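Long-range contact in BCL2-like 10 (Danio rerio, PDB 6FBX), which is a pro-survival member of the Bcl-2 family that regulates apoptosis and binds the BH3 segment of the pro-apoptotic protein Bad: residues L14-G26 with P32-K44. Sequence-based numbering, arbitrary orientation.
Sequences LLLAEDYISFCSG and PSESAEAMRYLAK
Arg40 meets Asp19 with the edge of its guanidinium and Phe23 with one face. Its chain runs extended from CG to NE, with CG beside the backbone N, and brings the guanidinium side-on to the carboxylate of Asp19. Arg40 NH2 donates to Asp19 OD1 at 2.8 Å and Arg40 NE to Asp19 OD2 at 3.0 Å, each bond nearly straight and each on a syn lone pair. The two planes lie 6° apart, so this salt bridge is almost flat. Phe23 lies over one face of the guanidinium, its ring tilted only 13° from it, and Arg40 CD sits 3.9 Å from the ring centroid in a CH-pi contact; NH1 is held by the carbonyl of Gln29 in the connecting loop. With an alanine in place of Arg40, the buried Asp19 carboxylate would probably lose its countercharge and Phe23 this cover of one face. Next to Asp19 along the helix, Tyr20 fits as a knob among Met39, Arg40, Ala43 and Lys44, with Tyr20 CZ 3.3 Å from Ala43 CB. Nearer the start of helix 34-49, Leu16 CD1 presses on the backbone at Ala36 N (3.4 Å), while CD2 meets Met39 CE. Lys44 CG reaches the Phe23 ring edge, and its NZ, salt-bridged to Glu47, is linked through a water to Cys24 O. Segments 14-24 and 34-44 cross at -46°, joining the first helix of the Bcl-2 bundle to the next, whose Leu42 packs on the bound BH3 peptide. A two-pronged ion pair with an aromatic ring over one face of its guanidinium, beside apolar packing, thus probably fixes how helix 34-49 is turned against helix 2-24.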
ATOM      1  N   LEU A  14      -8.357  -5.773   2.851  1.00 23.41           N
ATOM      2  CA  LEU A  14      -9.127  -5.230   1.738  1.00 23.25           C
ATOM      3  C   LEU A  14      -9.944  -4.024   2.182  1.00 24.93           C
ATOM      4  O   LEU A  14      -9.954  -2.984   1.512  1.00 25.63           O
ATOM      5  CB  LEU A  14     -10.036  -6.315   1.155  1.00 24.52           C
ATOM      6  CG  LEU A  14     -10.874  -5.923  -0.065  1.00 28.58           C
ATOM      7  CD1 LEU A  14      -9.988  -5.547  -1.247  1.00 31.99           C
ATOM      8  CD2 LEU A  14     -11.817  -7.047  -0.439  1.00 30.24           C
ATOM      9  N   LEU A  15     -10.645  -4.146   3.312  1.00 24.06           N
ATOM     10  CA  LEU A  15     -11.406  -3.015   3.835  1.00 26.79           C
ATOM     11  C   LEU A  15     -10.504  -1.810   4.061  1.00 25.25           C
ATOM     12  O   LEU A  15     -10.875  -0.674   3.740  1.00 25.08           O
ATOM     13  CB  LEU A  15     -12.104  -3.409   5.138  1.00 30.89           C
ATOM     14  CG  LEU A  15     -13.193  -4.481   5.036  1.00 37.91           C
ATOM     15  CD1 LEU A  15     -13.605  -4.961   6.421  1.00 39.91           C
ATOM     16  CD2 LEU A  15     -14.401  -3.953   4.279  1.00 42.46           C
ATOM     17  N   LEU A  16      -9.313  -2.040   4.613  1.00 22.25           N
ATOM     18  CA  LEU A  16      -8.388  -0.946   4.882  1.00 22.54           C
ATOM     19  C   LEU A  16      -7.898  -0.312   3.585  1.00 22.62           C
ATOM     20  O   LEU A  16      -7.886   0.917   3.445  1.00 22.69           O
ATOM     21  CB  LEU A  16      -7.211  -1.464   5.708  1.00 24.93           C
ATOM     22  CG  LEU A  16      -6.331  -0.415   6.382  1.00 29.83           C
ATOM     23  CD1 LEU A  16      -7.108   0.315   7.466  1.00 32.93           C
ATOM     24  CD2 LEU A  16      -5.086  -1.073   6.960  1.00 31.96           C
ATOM     25  N   ALA A  17      -7.496  -1.142   2.623  1.00 20.51           N
ATOM     26  CA  ALA A  17      -7.036  -0.624   1.338  1.00 20.51           C
ATOM     27  C   ALA A  17      -8.154   0.099   0.600  1.00 22.43           C
ATOM     28  O   ALA A  17      -7.933   1.165   0.014  1.00 24.53           O
ATOM     29  CB  ALA A  17      -6.488  -1.767   0.483  1.00 19.93           C
ATOM     30  N   GLU A  18      -9.364  -0.464   0.610  1.00 23.84           N
ATOM     31  CA  GLU A  18     -10.478   0.198  -0.059  1.00 25.49           C
ATOM     32  C   GLU A  18     -10.754   1.562   0.557  1.00 25.02           C
ATOM     33  O   GLU A  18     -11.040   2.529  -0.159  1.00 26.47           O
ATOM     34  CB  GLU A  18     -11.728  -0.680   0.001  1.00 33.25           C
ATOM     35  CG  GLU A  18     -11.701  -1.850  -0.962  1.00 49.20           C
ATOM     36  CD  GLU A  18     -13.034  -2.566  -1.037  1.00 70.82           C
ATOM     37  OE1 GLU A  18     -13.624  -2.848   0.027  1.00 79.65           O
ATOM     38  OE2 GLU A  18     -13.497  -2.833  -2.164  1.00 83.30           O
ATOM     39  N   ASP A  19     -10.671   1.665   1.884  1.00 25.00           N
ATOM     40  CA  ASP A  19     -10.930   2.945   2.534  1.00 26.07           C
ATOM     41  C   ASP A  19      -9.878   3.977   2.154  1.00 25.55           C
ATOM     42  O   ASP A  19     -10.210   5.122   1.822  1.00 27.30           O
ATOM     43  CB  ASP A  19     -10.974   2.785   4.052  1.00 25.89           C
ATOM     44  CG  ASP A  19     -11.097   4.116   4.762  1.00 28.55           C
ATOM     45  OD1 ASP A  19     -12.216   4.669   4.794  1.00 31.18           O
ATOM     46  OD2 ASP A  19     -10.070   4.624   5.256  1.00 28.73           O
ATOM     47  N   TYR A  20      -8.597   3.602   2.213  1.00 25.40           N
ATOM     48  CA  TYR A  20      -7.556   4.570   1.897  1.00 23.36           C
ATOM     49  C   TYR A  20      -7.651   5.014   0.446  1.00 24.45           C
ATOM     50  O   TYR A  20      -7.519   6.204   0.141  1.00 25.30           O
ATOM     51  CB  TYR A  20      -6.163   4.005   2.178  1.00 22.24           C
ATOM     52  CG  TYR A  20      -5.120   5.074   1.998  1.00 20.99           C
ATOM     53  CD1 TYR A  20      -5.093   6.174   2.846  1.00 21.79           C
ATOM     54  CD2 TYR A  20      -4.203   5.028   0.953  1.00 19.98           C
ATOM     55  CE1 TYR A  20      -4.171   7.184   2.681  1.00 21.21           C
ATOM     56  CE2 TYR A  20      -3.261   6.034   0.786  1.00 20.61           C
ATOM     57  CZ  TYR A  20      -3.259   7.111   1.651  1.00 21.15           C
ATOM     58  OH  TYR A  20      -2.344   8.126   1.494  1.00 23.50           O
ATOM     59  N   ILE A  21      -7.889   4.070  -0.466  1.00 21.75           N
ATOM     60  CA  ILE A  21      -8.013   4.418  -1.878  1.00 23.67           C
ATOM     61  C   ILE A  21      -9.192   5.360  -2.099  1.00 25.97           C
ATOM     62  O   ILE A  21      -9.086   6.346  -2.842  1.00 27.74           O
ATOM     63  CB  ILE A  21      -8.123   3.131  -2.718  1.00 25.63           C
ATOM     64  CG1 ILE A  21      -6.751   2.455  -2.785  1.00 26.04           C
ATOM     65  CG2 ILE A  21      -8.638   3.429  -4.119  1.00 28.66           C
ATOM     66  CD1 ILE A  21      -6.778   1.041  -3.325  1.00 27.57           C
ATOM     67  N   SER A  22     -10.332   5.081  -1.462  1.00 27.23           N
ATOM     68  CA  SER A  22     -11.470   5.992  -1.561  1.00 31.98           C
ATOM     69  C   SER A  22     -11.118   7.361  -0.993  1.00 29.95           C
ATOM     70  O   SER A  22     -11.469   8.396  -1.570  1.00 30.16           O
ATOM     71  CB  SER A  22     -12.679   5.409  -0.828  1.00 39.99           C
ATOM     72  OG  SER A  22     -13.046   4.146  -1.353  1.00 44.78           O
ATOM     73  N   PHE A  23     -10.427   7.376   0.147  1.00 28.82           N
ATOM     74  CA  PHE A  23      -9.986   8.625   0.760  1.00 27.71           C
ATOM     75  C   PHE A  23      -9.131   9.440  -0.205  1.00 29.24           C
ATOM     76  O   PHE A  23      -9.239  10.672  -0.262  1.00 30.86           O
ATOM     77  CB  PHE A  23      -9.225   8.285   2.041  1.00 26.63           C
ATOM     78  CG  PHE A  23      -8.701   9.470   2.796  1.00 28.63           C
ATOM     79  CD1 PHE A  23      -9.560  10.362   3.414  1.00 33.03           C
ATOM     80  CD2 PHE A  23      -7.337   9.656   2.936  1.00 28.62           C
ATOM     81  CE1 PHE A  23      -9.064  11.440   4.127  1.00 34.55           C
ATOM     82  CE2 PHE A  23      -6.836  10.727   3.647  1.00 30.82           C
ATOM     83  CZ  PHE A  23      -7.700  11.619   4.246  1.00 32.71           C
ATOM     84  N   CYS A  24      -8.291   8.765  -0.989  1.00 28.95           N
ATOM     85  CA  CYS A  24      -7.467   9.421  -1.996  1.00 30.00           C
ATOM     86  C   CYS A  24      -8.237   9.779  -3.260  1.00 34.13           C
ATOM     87  O   CYS A  24      -7.690  10.486  -4.115  1.00 37.90           O
ATOM     88  CB  CYS A  24      -6.287   8.520  -2.366  1.00 27.49           C
ATOM     89  SG  CYS A  24      -5.120   8.283  -1.022  1.00 26.08           S
ATOM     90  N   SER A  25      -9.479   9.317  -3.403  1.00 33.72           N
ATOM     91  CA  SER A  25     -10.268   9.543  -4.605  1.00 38.24           C
ATOM     92  C   SER A  25     -11.313  10.639  -4.421  1.00 44.80           C
ATOM     93  O   SER A  25     -12.306  10.673  -5.154  1.00 48.28           O
ATOM     94  CB  SER A  25     -10.940   8.240  -5.041  1.00 37.70           C
ATOM     95  OG  SER A  25      -9.974   7.220  -5.245  1.00 35.78           O
ATOM     96  N   GLY A  26     -11.110  11.534  -3.455  1.00 47.70           N
ATOM     97  CA  GLY A  26     -11.996  12.660  -3.253  1.00 49.66           C
ATOM     98  C   GLY A  26     -13.206  12.387  -2.386  1.00 48.02           C
ATOM     99  O   GLY A  26     -13.976  13.318  -2.122  1.00 53.53           O
ATOM    100  N   PRO A  32     -13.805   4.162   8.911  1.00 37.81           N
ATOM    101  CA  PRO A  32     -14.636   3.055   9.410  1.00 39.73           C
ATOM    102  C   PRO A  32     -14.039   2.314  10.593  1.00 39.24           C
ATOM    103  O   PRO A  32     -14.773   1.582  11.268  1.00 41.32           O
ATOM    104  CB  PRO A  32     -14.752   2.128   8.192  1.00 39.94           C
ATOM    105  CG  PRO A  32     -13.506   2.386   7.416  1.00 38.69           C
ATOM    106  CD  PRO A  32     -13.214   3.852   7.596  1.00 37.95           C
ATOM    107  N   SER A  33     -12.746   2.476  10.863  1.00 36.18           N
ATOM    108  CA  SER A  33     -12.085   1.732  11.926  1.00 34.74           C
ATOM    109  C   SER A  33     -10.912   2.547  12.443  1.00 32.79           C
ATOM    110  O   SER A  33     -10.415   3.454  11.770  1.00 30.35           O
ATOM    111  CB  SER A  33     -11.593   0.366  11.435  1.00 33.01           C
ATOM    112  OG  SER A  33     -10.537   0.520  10.498  1.00 32.32           O
ATOM    113  N   GLU A  34     -10.467   2.207  13.655  1.00 32.93           N
ATOM    114  CA  GLU A  34      -9.290   2.857  14.219  1.00 38.66           C
ATOM    115  C   GLU A  34      -8.078   2.672  13.313  1.00 28.01           C
ATOM    116  O   GLU A  34      -7.271   3.595  13.143  1.00 24.73           O
ATOM    117  CB  GLU A  34      -9.012   2.302  15.616  1.00 58.74           C
ATOM    118  CG  GLU A  34      -8.001   3.102  16.418  1.00 80.76           C
ATOM    119  CD  GLU A  34      -7.537   2.371  17.663  1.00101.18           C
ATOM    120  OE1 GLU A  34      -8.174   1.363  18.037  1.00108.18           O
ATOM    121  OE2 GLU A  34      -6.531   2.801  18.267  1.00108.47           O
ATOM    122  N   SER A  35      -7.938   1.486  12.714  1.00 24.53           N
ATOM    123  CA  SER A  35      -6.822   1.242  11.804  1.00 26.82           C
ATOM    124  C   SER A  35      -6.928   2.099  10.552  1.00 24.69           C
ATOM    125  O   SER A  35      -5.911   2.576  10.034  1.00 23.11           O
ATOM    126  CB  SER A  35      -6.757  -0.244  11.441  1.00 33.98           C
ATOM    127  OG  SER A  35      -8.001  -0.705  10.948  1.00 40.81           O
ATOM    128  N   ALA A  36      -8.148   2.313  10.053  1.00 27.64           N
ATOM    129  CA  ALA A  36      -8.331   3.192   8.905  1.00 28.08           C
ATOM    130  C   ALA A  36      -7.943   4.623   9.245  1.00 28.42           C
ATOM    131  O   ALA A  36      -7.268   5.295   8.456  1.00 29.94           O
ATOM    132  CB  ALA A  36      -9.779   3.129   8.424  1.00 30.72           C
ATOM    133  N   GLU A  37      -8.357   5.112  10.417  1.00 26.05           N
ATOM    134  CA  GLU A  37      -7.942   6.445  10.838  1.00 28.71           C
ATOM    135  C   GLU A  37      -6.423   6.548  10.888  1.00 25.65           C
ATOM    136  O   GLU A  37      -5.844   7.551  10.450  1.00 27.25           O
ATOM    137  CB  GLU A  37      -8.546   6.782  12.202  1.00 35.43           C
ATOM    138  CG  GLU A  37      -8.237   8.195  12.673  1.00 46.17           C
ATOM    139  CD  GLU A  37      -9.052   8.602  13.885  1.00 58.62           C
ATOM    140  OE1 GLU A  37      -8.923   9.764  14.325  1.00 66.08           O
ATOM    141  OE2 GLU A  37      -9.825   7.764  14.396  1.00 62.51           O
ATOM    142  N   ALA A  38      -5.759   5.508  11.394  1.00 24.36           N
ATOM    143  CA  ALA A  38      -4.304   5.528  11.489  1.00 25.15           C
ATOM    144  C   ALA A  38      -3.654   5.501  10.112  1.00 23.26           C
ATOM    145  O   ALA A  38      -2.710   6.257   9.850  1.00 24.08           O
ATOM    146  CB  ALA A  38      -3.819   4.349  12.329  1.00 26.47           C
ATOM    147  N   MET A  39      -4.135   4.635   9.218  1.00 23.54           N
ATOM    148  CA  MET A  39      -3.519   4.534   7.897  1.00 22.54           C
ATOM    149  C   MET A  39      -3.726   5.813   7.096  1.00 22.84           C
ATOM    150  O   MET A  39      -2.810   6.270   6.403  1.00 23.83           O
ATOM    151  CB  MET A  39      -4.080   3.335   7.135  1.00 21.97           C
ATOM    152  CG  MET A  39      -3.461   3.144   5.754  1.00 22.94           C
ATOM    153  SD  MET A  39      -1.684   2.848   5.808  1.00 22.05           S
ATOM    154  CE  MET A  39      -1.642   1.123   6.283  1.00 22.61           C
ATOM    155  N   ARG A  40      -4.924   6.394   7.166  1.00 23.37           N
ATOM    156  CA  ARG A  40      -5.168   7.679   6.519  1.00 25.17           C
ATOM    157  C   ARG A  40      -4.130   8.711   6.940  1.00 27.19           C
ATOM    158  O   ARG A  40      -3.588   9.447   6.107  1.00 28.04           O
ATOM    159  CB  ARG A  40      -6.567   8.182   6.862  1.00 26.69           C
ATOM    160  CG  ARG A  40      -7.700   7.476   6.162  1.00 26.28           C
ATOM    161  CD  ARG A  40      -8.989   8.202   6.472  1.00 28.13           C
ATOM    162  NE  ARG A  40     -10.171   7.512   5.976  1.00 27.09           N
ATOM    163  CZ  ARG A  40     -11.394   8.031   6.010  1.00 29.66           C
ATOM    164  NH1 ARG A  40     -11.592   9.244   6.516  1.00 33.42           N
ATOM    165  NH2 ARG A  40     -12.420   7.338   5.542  1.00 30.26           N
ATOM    166  N   TYR A  41      -3.856   8.790   8.243  1.00 25.81           N
ATOM    167  CA  TYR A  41      -2.906   9.776   8.745  1.00 26.93           C
ATOM    168  C   TYR A  41      -1.488   9.443   8.298  1.00 26.15           C
ATOM    169  O   TYR A  41      -0.775  10.303   7.769  1.00 25.95           O
ATOM    170  CB  TYR A  41      -2.985   9.843  10.270  1.00 29.59           C
ATOM    171  CG  TYR A  41      -1.988  10.795  10.890  1.00 34.63           C
ATOM    172  CD1 TYR A  41      -0.715  10.366  11.243  1.00 38.13           C
ATOM    173  CD2 TYR A  41      -2.317  12.122  11.118  1.00 38.82           C
ATOM    174  CE1 TYR A  41       0.202  11.232  11.805  1.00 43.56           C
ATOM    175  CE2 TYR A  41      -1.408  12.996  11.681  1.00 44.26           C
ATOM    176  CZ  TYR A  41      -0.150  12.547  12.023  1.00 47.49           C
ATOM    177  OH  TYR A  41       0.758  13.415  12.585  1.00 53.03           O
ATOM    178  N   LEU A  42      -1.068   8.191   8.498  1.00 23.46           N
ATOM    179  CA  LEU A  42       0.326   7.823   8.273  1.00 22.24           C
ATOM    180  C   LEU A  42       0.675   7.809   6.792  1.00 23.14           C
ATOM    181  O   LEU A  42       1.735   8.310   6.398  1.00 24.34           O
ATOM    182  CB  LEU A  42       0.604   6.457   8.899  1.00 21.84           C
ATOM    183  CG  LEU A  42       0.597   6.470  10.428  1.00 24.35           C
ATOM    184  CD1 LEU A  42       0.499   5.054  10.985  1.00 25.17           C
ATOM    185  CD2 LEU A  42       1.843   7.160  10.949  1.00 28.27           C
ATOM    186  N   ALA A  43      -0.195   7.236   5.958  1.00 21.84           N
ATOM    187  CA  ALA A  43       0.094   7.174   4.529  1.00 20.48           C
ATOM    188  C   ALA A  43       0.087   8.557   3.894  1.00 22.15           C
ATOM    189  O   ALA A  43       0.863   8.811   2.966  1.00 22.68           O
ATOM    190  CB  ALA A  43      -0.908   6.256   3.830  1.00 20.37           C
ATOM    191  N   LYS A  44      -0.769   9.465   4.377  1.00 22.80           N
ATOM    192  CA  LYS A  44      -0.740  10.833   3.868  1.00 24.96           C
ATOM    193  C   LYS A  44       0.462  11.598   4.397  1.00 25.02           C
ATOM    194  O   LYS A  44       0.993  12.473   3.704  1.00 27.94           O
ATOM    195  CB  LYS A  44      -2.033  11.562   4.226  1.00 27.35           C
ATOM    196  CG  LYS A  44      -3.203  11.218   3.330  1.00 30.12           C
ATOM    197  CD  LYS A  44      -2.972  11.721   1.913  1.00 35.31           C
ATOM    198  CE  LYS A  44      -4.122  11.364   0.999  1.00 41.00           C
ATOM    199  NZ  LYS A  44      -3.841  11.778  -0.398  1.00 45.54           N
TER
HETATM  200  O   HOH W   1      -7.093  12.624   0.025  1.00 42.71           O
HETATM  201  O   HOH W   2      -5.037  11.908  -2.868  1.00 38.10           O